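Local atomic coordinates of purine nucleosidase, (IunH-1) (PDB entry 3T8J), a protein that is a purine nucleosidase of the nucleoside hydrolase family, with a sodium ion bound in the crystal structure. Residues D13-I26 with P235-D247. Sequence-based numbering, arbitrary orientation.
Sequences DDVLSLYLLLKNNI and PHPDAITTAIAID. With NA (sodium ion), chain B.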
# COMPACT_ATOMS: atom_id res chain seq x y z
N ASP A 13 19.22 5.48 28.29
CA ASP A 13 20.39 5.39 27.41
C ASP A 13 20.68 6.75 26.75
O ASP A 13 21.82 6.98 26.30
CB ASP A 13 20.24 4.28 26.36
CG ASP A 13 21.50 3.43 26.20
OD1 ASP A 13 22.17 3.12 27.21
OD2 ASP A 13 21.81 3.03 25.07
N ASP A 14 19.69 7.64 26.69
CA ASP A 14 19.92 9.03 26.23
C ASP A 14 20.74 9.79 27.27
O ASP A 14 21.66 10.52 26.95
CB ASP A 14 18.59 9.80 25.99
CG ASP A 14 17.66 9.11 25.02
OD1 ASP A 14 17.67 9.51 23.82
OD2 ASP A 14 16.91 8.18 25.44
N VAL A 15 20.34 9.67 28.55
CA VAL A 15 21.11 10.26 29.64
C VAL A 15 22.55 9.77 29.64
O VAL A 15 23.51 10.57 29.69
CB VAL A 15 20.45 10.00 31.02
CG1 VAL A 15 21.38 10.52 32.18
CG2 VAL A 15 19.08 10.69 31.06
N LEU A 16 22.74 8.45 29.52
CA LEU A 16 24.11 7.93 29.51
C LEU A 16 24.92 8.39 28.29
O LEU A 16 26.11 8.63 28.40
CB LEU A 16 24.12 6.41 29.62
CG LEU A 16 25.41 5.82 30.18
CD1 LEU A 16 25.48 6.04 31.70
CD2 LEU A 16 25.53 4.33 29.86
N SER A 17 24.26 8.53 27.15
CA SER A 17 24.92 9.02 25.93
C SER A 17 25.39 10.50 26.09
O SER A 17 26.52 10.85 25.69
CB SER A 17 23.98 8.89 24.73
OG SER A 17 23.75 7.52 24.41
N LEU A 18 24.52 11.34 26.63
CA LEU A 18 24.88 12.73 26.95
C LEU A 18 26.13 12.72 27.83
O LEU A 18 27.10 13.46 27.59
CB LEU A 18 23.71 13.43 27.65
CG LEU A 18 24.01 14.82 28.21
CD1 LEU A 18 24.34 15.84 27.13
CD2 LEU A 18 22.82 15.29 29.06
N TYR A 19 26.10 11.90 28.88
CA TYR A 19 27.22 11.83 29.82
C TYR A 19 28.51 11.32 29.15
O TYR A 19 29.60 11.80 29.48
CB TYR A 19 26.86 11.03 31.06
CG TYR A 19 25.86 11.67 31.99
CD1 TYR A 19 25.40 12.98 31.82
CD2 TYR A 19 25.39 10.98 33.08
CE1 TYR A 19 24.50 13.57 32.72
CE2 TYR A 19 24.48 11.56 33.98
CZ TYR A 19 24.05 12.85 33.80
OH TYR A 19 23.15 13.40 34.70
N LEU A 20 28.41 10.35 28.24
CA LEU A 20 29.58 9.83 27.53
C LEU A 20 30.25 10.98 26.77
O LEU A 20 31.48 11.11 26.79
CB LEU A 20 29.19 8.68 26.60
CG LEU A 20 30.26 7.70 26.08
CD1 LEU A 20 31.05 7.05 27.20
CD2 LEU A 20 29.64 6.63 25.17
N LEU A 21 29.45 11.80 26.09
CA LEU A 21 30.02 12.94 25.35
C LEU A 21 30.70 13.91 26.33
O LEU A 21 31.85 14.32 26.13
CB LEU A 21 28.96 13.68 24.51
CG LEU A 21 28.32 12.96 23.33
CD1 LEU A 21 27.17 13.82 22.77
CD2 LEU A 21 29.35 12.65 22.24
N LEU A 22 30.00 14.29 27.39
CA LEU A 22 30.53 15.29 28.35
C LEU A 22 31.74 14.82 29.15
O LEU A 22 32.72 15.60 29.34
CB LEU A 22 29.42 15.74 29.30
CG LEU A 22 28.25 16.49 28.69
CD1 LEU A 22 27.23 16.86 29.79
CD2 LEU A 22 28.67 17.75 27.96
N LYS A 23 31.71 13.58 29.62
CA LYS A 23 32.80 12.97 30.35
C LYS A 23 34.07 13.06 29.54
O LYS A 23 35.15 13.31 30.09
CB LYS A 23 32.51 11.49 30.60
CG LYS A 23 33.71 10.67 31.10
CD LYS A 23 33.96 10.98 32.52
CE LYS A 23 35.21 10.26 33.10
NZ LYS A 23 36.42 10.29 32.23
N ASN A 24 33.92 12.85 28.23
CA ASN A 24 35.03 12.79 27.29
C ASN A 24 35.40 14.11 26.56
O ASN A 24 36.11 14.10 25.56
CB ASN A 24 34.80 11.66 26.30
CG ASN A 24 34.97 10.28 26.96
OD1 ASN A 24 36.10 9.86 27.28
ND2 ASN A 24 33.85 9.59 27.22
N ASN A 25 34.94 15.23 27.11
CA ASN A 25 35.30 16.58 26.63
C ASN A 25 34.93 16.86 25.16
O ASN A 25 35.63 17.59 24.45
CB ASN A 25 36.79 16.88 26.88
CG ASN A 25 37.08 18.37 26.87
OD1 ASN A 25 36.34 19.14 27.47
ND2 ASN A 25 38.15 18.79 26.19
N ILE A 26 33.82 16.28 24.71
CA ILE A 26 33.18 16.65 23.43
C ILE A 26 32.24 17.82 23.70
O ILE A 26 31.50 17.79 24.69
CB ILE A 26 32.37 15.48 22.85
CG1 ILE A 26 33.24 14.24 22.66
CG2 ILE A 26 31.65 15.91 21.55
CD1 ILE A 26 34.34 14.41 21.64
N PRO A 235 20.52 -4.12 26.69
CA PRO A 235 21.31 -3.55 25.60
C PRO A 235 21.64 -2.07 25.81
O PRO A 235 21.04 -1.41 26.66
CB PRO A 235 20.38 -3.73 24.41
CG PRO A 235 19.03 -3.49 24.98
CD PRO A 235 19.07 -4.07 26.38
N HIS A 236 22.57 -1.56 25.00
CA HIS A 236 23.00 -0.15 25.02
C HIS A 236 22.92 0.43 23.59
O HIS A 236 23.94 0.79 22.99
CB HIS A 236 24.44 -0.05 25.54
CG HIS A 236 24.55 0.09 27.03
ND1 HIS A 236 23.94 1.11 27.74
CD2 HIS A 236 25.29 -0.60 27.95
CE1 HIS A 236 24.26 1.02 29.02
NE2 HIS A 236 25.08 -0.01 29.17
N PRO A 237 21.70 0.54 23.03
CA PRO A 237 21.60 1.00 21.65
C PRO A 237 22.21 2.38 21.43
O PRO A 237 22.99 2.59 20.47
CB PRO A 237 20.08 1.00 21.38
CG PRO A 237 19.45 1.08 22.73
CD PRO A 237 20.39 0.33 23.66
N ASP A 238 21.85 3.34 22.27
CA ASP A 238 22.33 4.72 22.11
C ASP A 238 23.77 4.90 22.58
O ASP A 238 24.55 5.60 21.94
CB ASP A 238 21.39 5.67 22.86
CG ASP A 238 19.95 5.48 22.46
OD1 ASP A 238 19.67 5.14 21.28
OD2 ASP A 238 19.05 5.63 23.32
N ALA A 239 24.14 4.24 23.68
CA ALA A 239 25.49 4.38 24.20
C ALA A 239 26.54 3.77 23.27
O ALA A 239 27.64 4.30 23.15
CB ALA A 239 25.58 3.79 25.63
N ILE A 240 26.19 2.67 22.58
CA ILE A 240 27.07 2.12 21.55
C ILE A 240 27.22 3.08 20.37
O ILE A 240 28.35 3.30 19.88
CB ILE A 240 26.60 0.72 21.09
CG1 ILE A 240 26.87 -0.32 22.17
CG2 ILE A 240 27.33 0.30 19.79
CD1 ILE A 240 26.20 -1.71 21.92
N THR A 241 26.11 3.66 19.92
CA THR A 241 26.15 4.63 18.83
C THR A 241 27.08 5.79 19.20
O THR A 241 27.92 6.21 18.41
CB THR A 241 24.74 5.16 18.50
OG1 THR A 241 23.89 4.05 18.17
CG2 THR A 241 24.78 6.18 17.34
N THR A 242 26.90 6.30 20.41
CA THR A 242 27.70 7.41 20.93
C THR A 242 29.18 7.05 21.05
O THR A 242 30.07 7.85 20.71
CB THR A 242 27.14 7.88 22.30
OG1 THR A 242 25.73 8.17 22.17
CG2 THR A 242 27.85 9.12 22.81
N ALA A 243 29.46 5.85 21.55
CA ALA A 243 30.84 5.38 21.71
C ALA A 243 31.53 5.31 20.36
O ALA A 243 32.70 5.69 20.25
CB ALA A 243 30.88 4.02 22.45
N ILE A 244 30.83 4.83 19.34
CA ILE A 244 31.39 4.76 17.98
C ILE A 244 31.59 6.18 17.44
O ILE A 244 32.60 6.47 16.76
CB ILE A 244 30.47 3.93 17.05
CG1 ILE A 244 30.51 2.46 17.43
CG2 ILE A 244 30.86 4.12 15.57
CD1 ILE A 244 29.37 1.67 16.80
N ALA A 245 30.66 7.10 17.72
CA ALA A 245 30.86 8.50 17.28
C ALA A 245 32.13 9.10 17.87
O ALA A 245 32.91 9.76 17.19
CB ALA A 245 29.64 9.36 17.62
N ILE A 246 32.40 8.80 19.14
CA ILE A 246 33.62 9.27 19.82
C ILE A 246 34.89 8.59 19.30
O ILE A 246 35.90 9.27 19.02
CB ILE A 246 33.49 9.05 21.36
CG1 ILE A 246 32.39 9.94 21.95
CG2 ILE A 246 34.82 9.32 22.07
CD1 ILE A 246 31.87 9.50 23.36
N ASP A 247 34.84 7.27 19.19
CA ASP A 247 35.98 6.43 18.77
C ASP A 247 35.52 5.42 17.72
O ASP A 247 34.94 4.39 18.05
CB ASP A 247 36.55 5.70 19.99
CG ASP A 247 37.72 4.78 19.64
OD1 ASP A 247 38.12 4.70 18.46
OD2 ASP A 247 38.25 4.13 20.58
NA NA B . 16.76 8.37 22.05
O HOH W 1 16.56 6.41 23.33
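Asp-13 reaches from helix 12-23 to the start of helix 237-246 and divides its carboxylate between two tasks. OD1 offers its syn lone pair to His-236 ND1 at 2.7 Å, in a fairly straight bond lying in the imidazole plane. Carboxylate and ring are only 19° from coplanar. Tyr-218 OH also bonds OD1, and Tyr-214 OH holds the far nitrogen of the ring, so the imidazole is fixed from two sides. OD2 sits over the first turn of helix 237-246, where Ala-239 N meets it from above the carboxylate plane at 3.0 Å and Asp-238 N adds a weak bond. Leu-16 CD2 lies obliquely against His-236 CE1, 3.6 Å away.

Asp-14 turns its carboxylate to the sodium ion, which OD1 binds at 2.3 Å, while OD2 accepts a bond from Ala-11 N; Asp-9, Ile-121 and Ser-122 also coordinate the ion. Asp-238 remains in the second shell: the sodium-bound water lies 2.6 Å from its OD2 and within bonding distance of Asp-14 OD2, but cannot serve every acceptor around it.

Farther along, Ser-17 OG donates to Asp-13 O and also lies 3.1 Å from Thr-242 OG1. In one of its two modelled conformers, Leu-20, with CG anti to the backbone N (chi1 -162°), sits as a knob among Ala-239, Thr-242, Ala-243 and Ile-246. Ile-246 CD1 then comes within 3.6 Å of Leu-20 CG, the two side chains set at an oblique angle. Leu-21 flanks this packing against Thr-242 CG2. The helix axes approach to 8.1 Å. Nearly parallel, crossing at -19°, they join an apolar knob-into-hole interface to the aspartate-rich metal site characteristic of the nucleoside hydrolase fold.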